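Local coordinates for GTP-binding protein (Sulfolobus solfataricus P2, PDB 2QTF) that hydrolyses GTP, for which it is specific, and associates with the 50S ribosomal subunit, with a possible role in protein synthesis or ribosome biogenesis, at residues A[64-68]-A[69-73]; A[251-254]-A[255-258]; A[6-10]-A[11-15]; A[146-149]-A[150-153]. All coordinates share one frame; numbering follows the deposited sequence.

Overall arrangement
All four contacts are local ones, between residues close in sequence, and none touches another. Contacts 1 and 3 lie at the ends of neighbouring strands of the N-terminal parallel sheet: contact 3 runs from the end of strand 2-7 into helix 13-22, contact 1 from the loop after strand 59-62 into helix 68-78, with their nearest atoms about 5 Å apart. Contact 4 lies on helix 145-164, its centre about 20 Å from that of contact 1. Contact 2, at the end of helix 245-253, borders the nucleotide site: the side chains of Leu-252 and Val-234, a predicted GTP-binding residue, are about 4 Å apart. Contact 3 also borders it, Glu-14 touching Asn-189 and Glu-15 touching Thr-188, both inferred to bind GTP.

Contact 1: residues A[64-68]-A[69-73]; sequences EQLKP and RHFIN
Lys-67 and His-70 meet where the loop after strand 59-62 turns into helix 68-78, Lys-67 holding the N-cap position and Pro-68 beginning the first turn. The lysine side chain can be followed outward from the backbone. Its CB lies 3.8 Å from His-70 CD2, and CG passes the same ring carbon. With CG anti to the carbonyl carbon (chi1 -59°) and the chain extended beyond it, Lys-67 runs beside the Arg-69 side chain, both pointing the same way. CD reaches the guanidinium, 3.4 Å from Arg-69 NH2, and CE follows it. At the tip, Lys-67 NZ is modelled at the edge of the guanidinium, only 2.7 Å from Arg-69 NH2; two donors of like charge make this approach doubtful in detail. Arg-69 is anchored at NE instead, which bonds to the carbonyl of Val-39. An alanine here would remove that donor and would probably leave Val-39 O without its mate and Lys-67 CD without its neighbour. On the inner side, Leu-66 places CD1 over the centre of one Phe-71 face, 4.2 Å from the ring centroid, a CH-pi contact, while its CB touches Phe-71 CE2 at 3.6 Å. Helical bonds start at once: Phe-71 N to Lys-67 O at 3.1 Å and Ile-72 N to Pro-68 O at 2.9 Å. The helix is the crossover between parallel strands 59-62 and 82-84; Phe-71 packs on Val-83 of the latter, Leu-88 of helix 86-97 and Ile-118 of helix 101-121.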
loop_
_atom_site.group_PDB
_atom_site.type_symbol
_atom_site.label_atom_id
_atom_site.label_comp_id
_atom_site.label_asym_id
_atom_site.label_seq_id
_atom_site.Cartn_x
_atom_site.Cartn_y
_atom_site.Cartn_z
ATOM N N GLU A 64 -15.736 -1.981 2.198
ATOM C CA GLU A 64 -16.437 -3.228 2.489
ATOM C C GLU A 64 -16.350 -3.985 1.190
ATOM O O GLU A 64 -16.009 -3.397 0.160
ATOM C CB GLU A 64 -17.943 -2.943 2.721
ATOM C CG GLU A 64 -18.493 -3.366 4.091
ATOM C CD GLU A 64 -18.189 -4.812 4.503
ATOM O OE1 GLU A 64 -18.308 -5.080 5.728
ATOM O OE2 GLU A 64 -17.827 -5.673 3.644
ATOM N N GLN A 65 -16.785 -5.230 1.157
ATOM C CA GLN A 65 -16.926 -5.871 -0.088
ATOM C C GLN A 65 -18.368 -5.734 -0.566
ATOM O O GLN A 65 -19.288 -6.253 0.125
ATOM C CB GLN A 65 -16.449 -7.331 0.029
ATOM C CG GLN A 65 -16.486 -8.100 -1.273
ATOM C CD GLN A 65 -15.923 -9.534 -1.137
ATOM O OE1 GLN A 65 -15.122 -9.817 -0.221
ATOM N NE2 GLN A 65 -16.362 -10.449 -2.049
ATOM N N LEU A 66 -18.586 -5.131 -1.739
ATOM C CA LEU A 66 -19.968 -4.892 -2.310
ATOM C C LEU A 66 -20.423 -6.113 -3.044
ATOM O O LEU A 66 -19.633 -6.768 -3.709
ATOM C CB LEU A 66 -20.074 -3.674 -3.310
ATOM C CG LEU A 66 -19.893 -2.311 -2.728
ATOM C CD1 LEU A 66 -19.896 -1.185 -3.796
ATOM C CD2 LEU A 66 -20.929 -2.058 -1.537
ATOM N N LYS A 67 -21.715 -6.437 -2.901
ATOM C CA LYS A 67 -22.387 -7.394 -3.753
ATOM C C LYS A 67 -22.526 -6.889 -5.160
ATOM O O LYS A 67 -22.632 -5.685 -5.419
ATOM C CB LYS A 67 -23.794 -7.712 -3.215
ATOM C CG LYS A 67 -23.720 -8.267 -1.840
ATOM C CD LYS A 67 -25.131 -8.601 -1.368
ATOM C CE LYS A 67 -25.124 -9.025 0.060
ATOM N NZ LYS A 67 -26.558 -8.913 0.407
ATOM N N PRO A 68 -22.607 -7.820 -6.097
ATOM C CA PRO A 68 -22.782 -7.411 -7.473
ATOM C C PRO A 68 -23.955 -6.474 -7.729
ATOM O O PRO A 68 -23.827 -5.531 -8.559
ATOM C CB PRO A 68 -22.976 -8.739 -8.207
ATOM C CG PRO A 68 -22.070 -9.734 -7.321
ATOM C CD PRO A 68 -22.432 -9.309 -5.943
ATOM N N ARG A 69 -25.097 -6.730 -7.086
ATOM C CA ARG A 69 -26.253 -5.884 -7.444
ATOM C C ARG A 69 -25.961 -4.431 -6.954
ATOM O O ARG A 69 -26.394 -3.470 -7.582
ATOM C CB ARG A 69 -27.536 -6.455 -6.830
ATOM C CG ARG A 69 -27.533 -6.296 -5.318
ATOM C CD ARG A 69 -28.975 -6.455 -4.671
ATOM N NE ARG A 69 -28.858 -6.606 -3.213
ATOM C CZ ARG A 69 -28.428 -7.703 -2.597
ATOM N NH1 ARG A 69 -28.063 -8.790 -3.304
ATOM N NH2 ARG A 69 -28.373 -7.701 -1.264
ATOM N N HIS A 70 -25.181 -4.292 -5.868
ATOM C CA HIS A 70 -24.734 -2.960 -5.474
ATOM C C HIS A 70 -23.859 -2.289 -6.512
ATOM O O HIS A 70 -24.082 -1.116 -6.872
ATOM C CB HIS A 70 -23.968 -2.971 -4.188
ATOM C CG HIS A 70 -24.741 -3.470 -3.029
ATOM N ND1 HIS A 70 -26.081 -3.193 -2.841
ATOM C CD2 HIS A 70 -24.353 -4.178 -1.968
ATOM C CE1 HIS A 70 -26.478 -3.701 -1.696
ATOM N NE2 HIS A 70 -25.457 -4.318 -1.154
ATOM N N PHE A 71 -22.844 -2.989 -7.006
ATOM C CA PHE A 71 -22.091 -2.376 -8.129
ATOM C C PHE A 71 -22.971 -1.950 -9.300
ATOM O O PHE A 71 -22.742 -0.894 -9.919
ATOM C CB PHE A 71 -21.015 -3.312 -8.684
ATOM C CG PHE A 71 -19.722 -3.273 -7.899
ATOM C CD1 PHE A 71 -18.844 -2.191 -8.022
ATOM C CD2 PHE A 71 -19.393 -4.333 -7.048
ATOM C CE1 PHE A 71 -17.636 -2.167 -7.280
ATOM C CE2 PHE A 71 -18.181 -4.308 -6.282
ATOM C CZ PHE A 71 -17.348 -3.212 -6.371
ATOM N N ILE A 72 -23.879 -2.824 -9.730
ATOM C CA ILE A 72 -24.679 -2.493 -10.890
ATOM C C ILE A 72 -25.442 -1.199 -10.678
ATOM O O ILE A 72 -25.410 -0.315 -11.564
ATOM C CB ILE A 72 -25.690 -3.644 -11.279
ATOM C CG1 ILE A 72 -24.885 -4.811 -11.929
ATOM C CG2 ILE A 72 -26.807 -3.118 -12.344
ATOM C CD1 ILE A 72 -25.386 -6.218 -11.515
ATOM N N ASN A 73 -26.071 -1.061 -9.505
ATOM C CA ASN A 73 -26.959 0.045 -9.205
ATOM C C ASN A 73 -26.156 1.324 -8.924
ATOM O O ASN A 73 -26.467 2.341 -9.520
ATOM C CB ASN A 73 -27.789 -0.310 -7.998
ATOM C CG ASN A 73 -28.890 -1.310 -8.351
ATOM O OD1 ASN A 73 -29.115 -2.301 -7.660
ATOM N ND2 ASN A 73 -29.458 -1.111 -9.489
HETATM O O HOH W 1 -25.370 -5.776 0.864
#

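Contact 2: residues A[251-254]-A[255-258]; sequences TLSE and AKYS
Leu-252 O accepts the amide of Ala-255 at 2.8 Å, one of three consecutive bonds across the two segments, each joining residues three apart. Ser-253 O to Lys-256 N (3.1 Å) and Glu-254 O to Tyr-257 N (3.0 Å) repeat the pattern, so helix 245-253 tightens into a 3-10 turn before the chain leaves for strand 260-266. The donors stand above the carbonyl planes, by 55° for Tyr-257 N at Glu-254 O.

The Tyr-257 ring folds back over the turn and turns one face to the backbone of Glu-254, whose CA stands above the ring centre, 4.2 Å from the centroid, in a CH-pi contact. Farther along, Glu-254 CG lies 3.9 Å from Tyr-257 CE2. Lys-256 curls the other way: a chi1 of 72° sets CG between backbone N and carbonyl carbon, 3.1 Å from Ser-253 O, and the bend at chi3 returns CE to 4.0 Å from Ser-253 CB.

The polar ends serve other neighbours. Ser-253 OG bonds to Phe-249 O, and the carboxylate of Glu-254 is gripped by Gly-99 N at OE1 and Ser-100 OG at OE2. Two partners on its two oxygens fix the rotation of this group and would be expected to favour its ionised form, and through them the 3-10 turn after helix 245-253 is tied to the loop before helix 101-121.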
loop_
_atom_site.group_PDB
_atom_site.type_symbol
_atom_site.label_atom_id
_atom_site.label_comp_id
_atom_site.label_asym_id
_atom_site.label_seq_id
_atom_site.Cartn_x
_atom_site.Cartn_y
_atom_site.Cartn_z
ATOM N N THR A 251 3.214 -8.261 -6.619
ATOM C CA THR A 251 3.592 -6.833 -6.573
ATOM C C THR A 251 4.664 -6.571 -5.470
ATOM O O THR A 251 5.606 -5.817 -5.698
ATOM C CB THR A 251 2.306 -5.946 -6.261
ATOM O OG1 THR A 251 1.369 -6.191 -7.287
ATOM C CG2 THR A 251 2.629 -4.379 -6.229
ATOM N N LEU A 252 4.437 -7.076 -4.264
ATOM C CA LEU A 252 5.354 -6.840 -3.189
ATOM C C LEU A 252 6.712 -7.482 -3.496
ATOM O O LEU A 252 7.795 -6.897 -3.161
ATOM C CB LEU A 252 4.755 -7.435 -1.845
ATOM C CG LEU A 252 5.686 -7.318 -0.596
ATOM C CD1 LEU A 252 6.005 -5.809 -0.189
ATOM C CD2 LEU A 252 5.097 -8.160 0.599
ATOM N N SER A 253 6.708 -8.672 -4.131
ATOM C CA SER A 253 7.997 -9.340 -4.487
ATOM C C SER A 253 8.926 -8.542 -5.372
ATOM O O SER A 253 10.150 -8.866 -5.486
ATOM C CB SER A 253 7.695 -10.721 -5.162
ATOM O OG SER A 253 7.134 -11.541 -4.128
ATOM N N GLU A 254 8.417 -7.496 -6.043
ATOM C CA GLU A 254 9.286 -6.564 -6.757
ATOM C C GLU A 254 10.294 -5.873 -5.793
ATOM O O GLU A 254 11.254 -5.215 -6.254
ATOM C CB GLU A 254 8.549 -5.485 -7.476
ATOM C CG GLU A 254 7.552 -6.038 -8.596
ATOM C CD GLU A 254 6.750 -4.973 -9.289
ATOM O OE1 GLU A 254 7.042 -3.748 -9.152
ATOM O OE2 GLU A 254 5.826 -5.372 -10.084
ATOM N N ALA A 255 10.090 -5.974 -4.502
ATOM C CA ALA A 255 11.026 -5.308 -3.587
ATOM C C ALA A 255 12.410 -5.957 -3.738
ATOM O O ALA A 255 13.411 -5.375 -3.412
ATOM C CB ALA A 255 10.580 -5.479 -2.189
ATOM N N LYS A 256 12.463 -7.202 -4.208
ATOM C CA LYS A 256 13.786 -7.800 -4.349
ATOM C C LYS A 256 14.599 -7.203 -5.519
ATOM O O LYS A 256 15.790 -7.493 -5.691
ATOM C CB LYS A 256 13.637 -9.342 -4.331
ATOM C CG LYS A 256 13.034 -9.883 -5.554
ATOM C CD LYS A 256 12.910 -11.432 -5.359
ATOM C CE LYS A 256 11.534 -11.840 -4.960
ATOM N NZ LYS A 256 11.186 -13.185 -5.563
ATOM N N TYR A 257 14.045 -6.280 -6.279
ATOM C CA TYR A 257 14.817 -5.632 -7.338
ATOM C C TYR A 257 15.751 -4.486 -6.819
ATOM O O TYR A 257 16.636 -3.993 -7.552
ATOM C CB TYR A 257 13.892 -4.903 -8.349
ATOM C CG TYR A 257 12.936 -5.774 -9.157
ATOM C CD1 TYR A 257 13.128 -7.134 -9.263
ATOM C CD2 TYR A 257 11.821 -5.199 -9.784
ATOM C CE1 TYR A 257 12.227 -7.928 -10.011
ATOM C CE2 TYR A 257 10.918 -5.953 -10.537
ATOM C CZ TYR A 257 11.117 -7.312 -10.657
ATOM O OH TYR A 257 10.229 -8.073 -11.424
ATOM N N SER A 258 15.470 -4.014 -5.611
ATOM C CA SER A 258 16.161 -2.875 -5.038
ATOM C C SER A 258 17.470 -3.414 -4.407
ATOM O O SER A 258 17.531 -4.577 -3.972
ATOM C CB SER A 258 15.211 -2.140 -4.037
ATOM O OG SER A 258 14.181 -1.488 -4.816
#

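Contact 3: residues A[6-10]-A[11-15]; sequences LFVSK and EFEEE
The turn that leads from strand 2-7 into helix 13-22, the first link of a beta-alpha-beta unit, is bound together by Ser-9 and Phe-12 and by Lys-10 and Glu-13. Ser-9 OG accepts Phe-12 N at 3.1 Å; a chi1 of 72° swings the hydroxyl back over its own backbone to meet this amide, which also makes a weak bond to Ser-9 O. Beneath, Val-8 CG2 packs on Phe-12 CB at 3.7 Å, and its other methyl, CG1, lies against Glu-13 CB.

Lys-10 and Glu-13 run side by side. The lysine is bent at chi2, the glutamate is extended, and Lys-10 NZ forms a salt bridge to Glu-13 OE1 at 3.0 Å. A water bound to Val-8 O at 2.9 Å donates to the same OE1 at 2.6 Å. An alanine in place of Glu-13 would probably leave the Lys-10 ammonium without its countercharge and this water without one of its anchors.

A second water bridges Lys-10 O and Glu-14 N. Charge, hydroxyl and water thus together satisfy polar groups of a turn whose own backbone bonds, Phe-12 N to Ser-9 O and Glu-13 N to Lys-10 O, are weak.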
loop_
_atom_site.group_PDB
_atom_site.type_symbol
_atom_site.label_atom_id
_atom_site.label_comp_id
_atom_site.label_asym_id
_atom_site.label_seq_id
_atom_site.Cartn_x
_atom_site.Cartn_y
_atom_site.Cartn_z
ATOM N N LEU A 6 -15.409 8.660 1.325
ATOM C CA LEU A 6 -15.083 7.311 1.888
ATOM C C LEU A 6 -16.182 6.893 2.891
ATOM O O LEU A 6 -16.466 7.635 3.817
ATOM C CB LEU A 6 -13.699 7.352 2.560
ATOM C CG LEU A 6 -13.250 6.122 3.373
ATOM C CD1 LEU A 6 -13.099 4.915 2.432
ATOM C CD2 LEU A 6 -11.916 6.505 4.170
ATOM N N PHE A 7 -16.777 5.721 2.704
ATOM C CA PHE A 7 -17.577 5.076 3.734
ATOM C C PHE A 7 -16.819 3.980 4.400
ATOM O O PHE A 7 -16.354 3.022 3.717
ATOM C CB PHE A 7 -18.848 4.465 3.092
ATOM C CG PHE A 7 -19.782 5.502 2.594
ATOM C CD1 PHE A 7 -20.954 5.779 3.300
ATOM C CD2 PHE A 7 -19.440 6.306 1.493
ATOM C CE1 PHE A 7 -21.813 6.767 2.836
ATOM C CE2 PHE A 7 -20.282 7.326 1.044
ATOM C CZ PHE A 7 -21.495 7.548 1.742
ATOM N N VAL A 8 -16.714 4.056 5.728
ATOM C CA VAL A 8 -15.851 3.131 6.487
ATOM C C VAL A 8 -16.302 3.071 7.968
ATOM O O VAL A 8 -16.703 4.104 8.503
ATOM C CB VAL A 8 -14.315 3.598 6.388
ATOM C CG1 VAL A 8 -14.103 4.974 6.984
ATOM C CG2 VAL A 8 -13.339 2.613 7.021
ATOM N N SER A 9 -16.171 1.927 8.623
ATOM C CA SER A 9 -16.487 1.832 10.085
ATOM C C SER A 9 -15.409 2.589 10.892
ATOM O O SER A 9 -14.250 2.805 10.402
ATOM C CB SER A 9 -16.429 0.366 10.474
ATOM O OG SER A 9 -15.043 -0.050 10.473
ATOM N N LYS A 10 -15.691 2.971 12.155
ATOM C CA LYS A 10 -14.685 3.712 12.889
ATOM C C LYS A 10 -13.500 2.839 13.182
ATOM O O LYS A 10 -12.398 3.345 13.301
ATOM C CB LYS A 10 -15.262 4.392 14.166
ATOM C CG LYS A 10 -15.910 5.759 13.814
ATOM C CD LYS A 10 -14.861 6.872 13.994
ATOM C CE LYS A 10 -15.196 8.132 13.283
ATOM N NZ LYS A 10 -14.050 9.060 13.338
ATOM N N GLU A 11 -13.734 1.543 13.250
ATOM C CA GLU A 11 -12.752 0.572 13.549
ATOM C C GLU A 11 -11.672 0.614 12.442
ATOM O O GLU A 11 -10.457 0.583 12.733
ATOM C CB GLU A 11 -13.451 -0.796 13.594
ATOM C CG GLU A 11 -12.490 -1.961 13.356
ATOM C CD GLU A 11 -12.990 -3.358 13.740
ATOM O OE1 GLU A 11 -14.108 -3.825 13.327
ATOM O OE2 GLU A 11 -12.166 -4.024 14.437
ATOM N N PHE A 12 -12.120 0.717 11.178
ATOM C CA PHE A 12 -11.190 0.701 10.026
ATOM C C PHE A 12 -10.797 2.027 9.487
ATOM O O PHE A 12 -9.974 2.093 8.555
ATOM C CB PHE A 12 -11.711 -0.177 8.902
ATOM C CG PHE A 12 -11.843 -1.610 9.322
ATOM C CD1 PHE A 12 -10.875 -2.180 10.150
ATOM C CD2 PHE A 12 -12.908 -2.385 8.917
ATOM C CE1 PHE A 12 -10.990 -3.525 10.568
ATOM C CE2 PHE A 12 -13.045 -3.705 9.346
ATOM C CZ PHE A 12 -12.088 -4.278 10.162
ATOM N N GLU A 13 -11.375 3.092 10.036
ATOM C CA GLU A 13 -11.220 4.387 9.407
ATOM C C GLU A 13 -9.768 4.859 9.158
ATOM O O GLU A 13 -9.410 5.393 8.091
ATOM C CB GLU A 13 -11.958 5.463 10.218
ATOM C CG GLU A 13 -11.802 6.815 9.636
ATOM C CD GLU A 13 -12.607 7.908 10.408
ATOM O OE1 GLU A 13 -13.797 7.589 10.691
ATOM O OE2 GLU A 13 -12.030 9.033 10.675
ATOM N N GLU A 14 -8.945 4.749 10.190
ATOM C CA GLU A 14 -7.540 5.256 10.093
ATOM C C GLU A 14 -6.787 4.435 9.046
ATOM O O GLU A 14 -6.048 5.003 8.237
ATOM C CB GLU A 14 -6.843 5.004 11.416
ATOM C CG GLU A 14 -5.502 5.647 11.650
ATOM C CD GLU A 14 -5.162 5.573 13.209
ATOM O OE1 GLU A 14 -5.045 4.426 13.754
ATOM O OE2 GLU A 14 -5.150 6.643 13.874
ATOM N N GLU A 15 -6.937 3.122 9.098
ATOM C CA GLU A 15 -6.307 2.224 8.106
ATOM C C GLU A 15 -6.815 2.529 6.673
ATOM O O GLU A 15 -6.018 2.671 5.731
ATOM C CB GLU A 15 -6.602 0.754 8.436
ATOM C CG GLU A 15 -5.701 -0.214 7.643
ATOM C CD GLU A 15 -4.376 -0.517 8.374
ATOM O OE1 GLU A 15 -4.077 0.059 9.478
ATOM O OE2 GLU A 15 -3.615 -1.326 7.834
HETATM O O HOH W 2 -16.069 6.447 10.018
HETATM O O HOH W 3 -9.707 3.631 12.913
#

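Contact 4: residues A[146-149]-A[150-153]; sequences IKFY and KRRI
Lys-150 begins its turn with a nearly straight bond from its N to Ile-146 O, 3.1 Å long with an angle of 171° at the hydrogen. Its side chain runs back along the helix and crosses that of Ile-146: CD lies 3.7 Å from Ile-146 CG2, and CE passes the same methyl, so that the aliphatic part of the lysine covers the branch of the isoleucine.

Arg-151 gives its backbone N to Lys-147 O at 3.0 Å. A bend at chi3 (-66°) brings its guanidinium back over the preceding turn, where one face lies above Phe-148 CA. NH2 comes to the edge of the Phe-148 ring, in the ring plane and 3.6 Å from CD1. Ring and guanidinium planes stand 70° apart, and the cation therefore does not stack on the aromatic face. NH1, on the other branch, reaches Lys-147 CB at 3.8 Å.

These turns belong to helix 145-164 of the middle region, which runs antiparallel to helix 101-121 as a pair of long packed helices. Ile-146 rests on Ile-119 and Lys-120 of that partner.

Arg-152 bonds through its N to Phe-148 O, while its side chain leads away to the partner helix, where NE forms a salt bridge with Glu-108. A bound cadmium ion lies about 5 Å from this side chain.

Ile-153 closes the segment: its N donates to Tyr-149 O at 2.8 Å, CD1 folds back to 3.5 Å from that same Tyr-149 O, and the side chain packs against Leu-112 of helix 101-121.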
loop_
_atom_site.group_PDB
_atom_site.type_symbol
_atom_site.label_atom_id
_atom_site.label_comp_id
_atom_site.label_asym_id
_atom_site.label_seq_id
_atom_site.Cartn_x
_atom_site.Cartn_y
_atom_site.Cartn_z
ATOM N N ILE A 146 -19.870 -12.312 -20.907
ATOM C CA ILE A 146 -19.295 -13.349 -20.062
ATOM C C ILE A 146 -18.221 -14.161 -20.747
ATOM O O ILE A 146 -17.169 -14.387 -20.144
ATOM C CB ILE A 146 -20.341 -14.347 -19.535
ATOM C CG1 ILE A 146 -21.159 -13.659 -18.488
ATOM C CG2 ILE A 146 -19.629 -15.423 -18.817
ATOM C CD1 ILE A 146 -20.433 -13.697 -17.115
ATOM N N LYS A 147 -18.459 -14.593 -22.006
ATOM C CA LYS A 147 -17.455 -15.411 -22.634
ATOM C C LYS A 147 -16.202 -14.574 -22.933
ATOM O O LYS A 147 -15.088 -15.070 -22.880
ATOM C CB LYS A 147 -18.015 -16.165 -23.912
ATOM C CG LYS A 147 -19.193 -17.103 -23.575
ATOM C CD LYS A 147 -19.944 -17.630 -24.837
ATOM C CE LYS A 147 -19.382 -18.984 -25.372
ATOM N NZ LYS A 147 -19.880 -20.267 -24.683
ATOM N N PHE A 148 -16.390 -13.325 -23.315
ATOM C CA PHE A 148 -15.278 -12.453 -23.632
ATOM C C PHE A 148 -14.310 -12.336 -22.432
ATOM O O PHE A 148 -13.087 -12.434 -22.587
ATOM C CB PHE A 148 -15.832 -11.092 -24.041
ATOM C CG PHE A 148 -14.764 -10.053 -24.359
ATOM C CD1 PHE A 148 -14.013 -10.119 -25.515
ATOM C CD2 PHE A 148 -14.547 -8.957 -23.480
ATOM C CE1 PHE A 148 -13.064 -9.118 -25.802
ATOM C CE2 PHE A 148 -13.575 -7.973 -23.746
ATOM C CZ PHE A 148 -12.834 -8.072 -24.893
ATOM N N TYR A 149 -14.871 -12.087 -21.252
ATOM C CA TYR A 149 -14.049 -11.978 -20.014
ATOM C C TYR A 149 -13.348 -13.299 -19.681
ATOM O O TYR A 149 -12.158 -13.308 -19.369
ATOM C CB TYR A 149 -14.939 -11.527 -18.823
ATOM C CG TYR A 149 -15.128 -9.970 -18.800
ATOM C CD1 TYR A 149 -15.873 -9.308 -19.801
ATOM C CD2 TYR A 149 -14.492 -9.188 -17.837
ATOM C CE1 TYR A 149 -16.034 -7.887 -19.810
ATOM C CE2 TYR A 149 -14.623 -7.769 -17.868
ATOM C CZ TYR A 149 -15.398 -7.133 -18.834
ATOM O OH TYR A 149 -15.515 -5.709 -18.801
ATOM N N LYS A 150 -14.080 -14.416 -19.752
ATOM C CA LYS A 150 -13.435 -15.728 -19.507
ATOM C C LYS A 150 -12.292 -16.001 -20.451
ATOM O O LYS A 150 -11.255 -16.509 -20.006
ATOM C CB LYS A 150 -14.451 -16.883 -19.453
ATOM C CG LYS A 150 -15.584 -16.650 -18.415
ATOM C CD LYS A 150 -16.733 -17.708 -18.489
ATOM C CE LYS A 150 -17.362 -18.011 -17.111
ATOM N NZ LYS A 150 -18.454 -19.082 -17.201
ATOM N N ARG A 151 -12.407 -15.639 -21.742
ATOM C CA ARG A 151 -11.266 -15.870 -22.617
ATOM C C ARG A 151 -10.059 -15.041 -22.223
ATOM O O ARG A 151 -8.909 -15.504 -22.345
ATOM C CB ARG A 151 -11.566 -15.534 -24.126
ATOM C CG ARG A 151 -12.590 -16.470 -24.873
ATOM C CD ARG A 151 -12.620 -16.133 -26.445
ATOM N NE ARG A 151 -13.151 -14.798 -26.779
ATOM C CZ ARG A 151 -14.451 -14.494 -26.803
ATOM N NH1 ARG A 151 -15.360 -15.419 -26.496
ATOM N NH2 ARG A 151 -14.864 -13.256 -27.142
ATOM N N ARG A 152 -10.273 -13.778 -21.819
ATOM C CA ARG A 152 -9.142 -13.011 -21.321
ATOM C C ARG A 152 -8.576 -13.576 -20.020
ATOM O O ARG A 152 -7.355 -13.649 -19.829
ATOM C CB ARG A 152 -9.582 -11.536 -21.163
ATOM C CG ARG A 152 -8.498 -10.600 -20.607
ATOM C CD ARG A 152 -7.659 -9.948 -21.662
ATOM N NE ARG A 152 -7.186 -8.582 -21.309
ATOM C CZ ARG A 152 -6.125 -8.030 -21.911
ATOM N NH1 ARG A 152 -5.475 -8.744 -22.854
ATOM N NH2 ARG A 152 -5.713 -6.783 -21.613
ATOM N N ILE A 153 -9.444 -13.982 -19.119
ATOM C CA ILE A 153 -8.967 -14.575 -17.830
ATOM C C ILE A 153 -8.149 -15.858 -18.171
ATOM O O ILE A 153 -7.043 -16.066 -17.673
ATOM C CB ILE A 153 -10.135 -14.933 -16.989
ATOM C CG1 ILE A 153 -10.709 -13.627 -16.343
ATOM C CG2 ILE A 153 -9.710 -16.040 -15.896
ATOM C CD1 ILE A 153 -12.147 -13.757 -15.883
#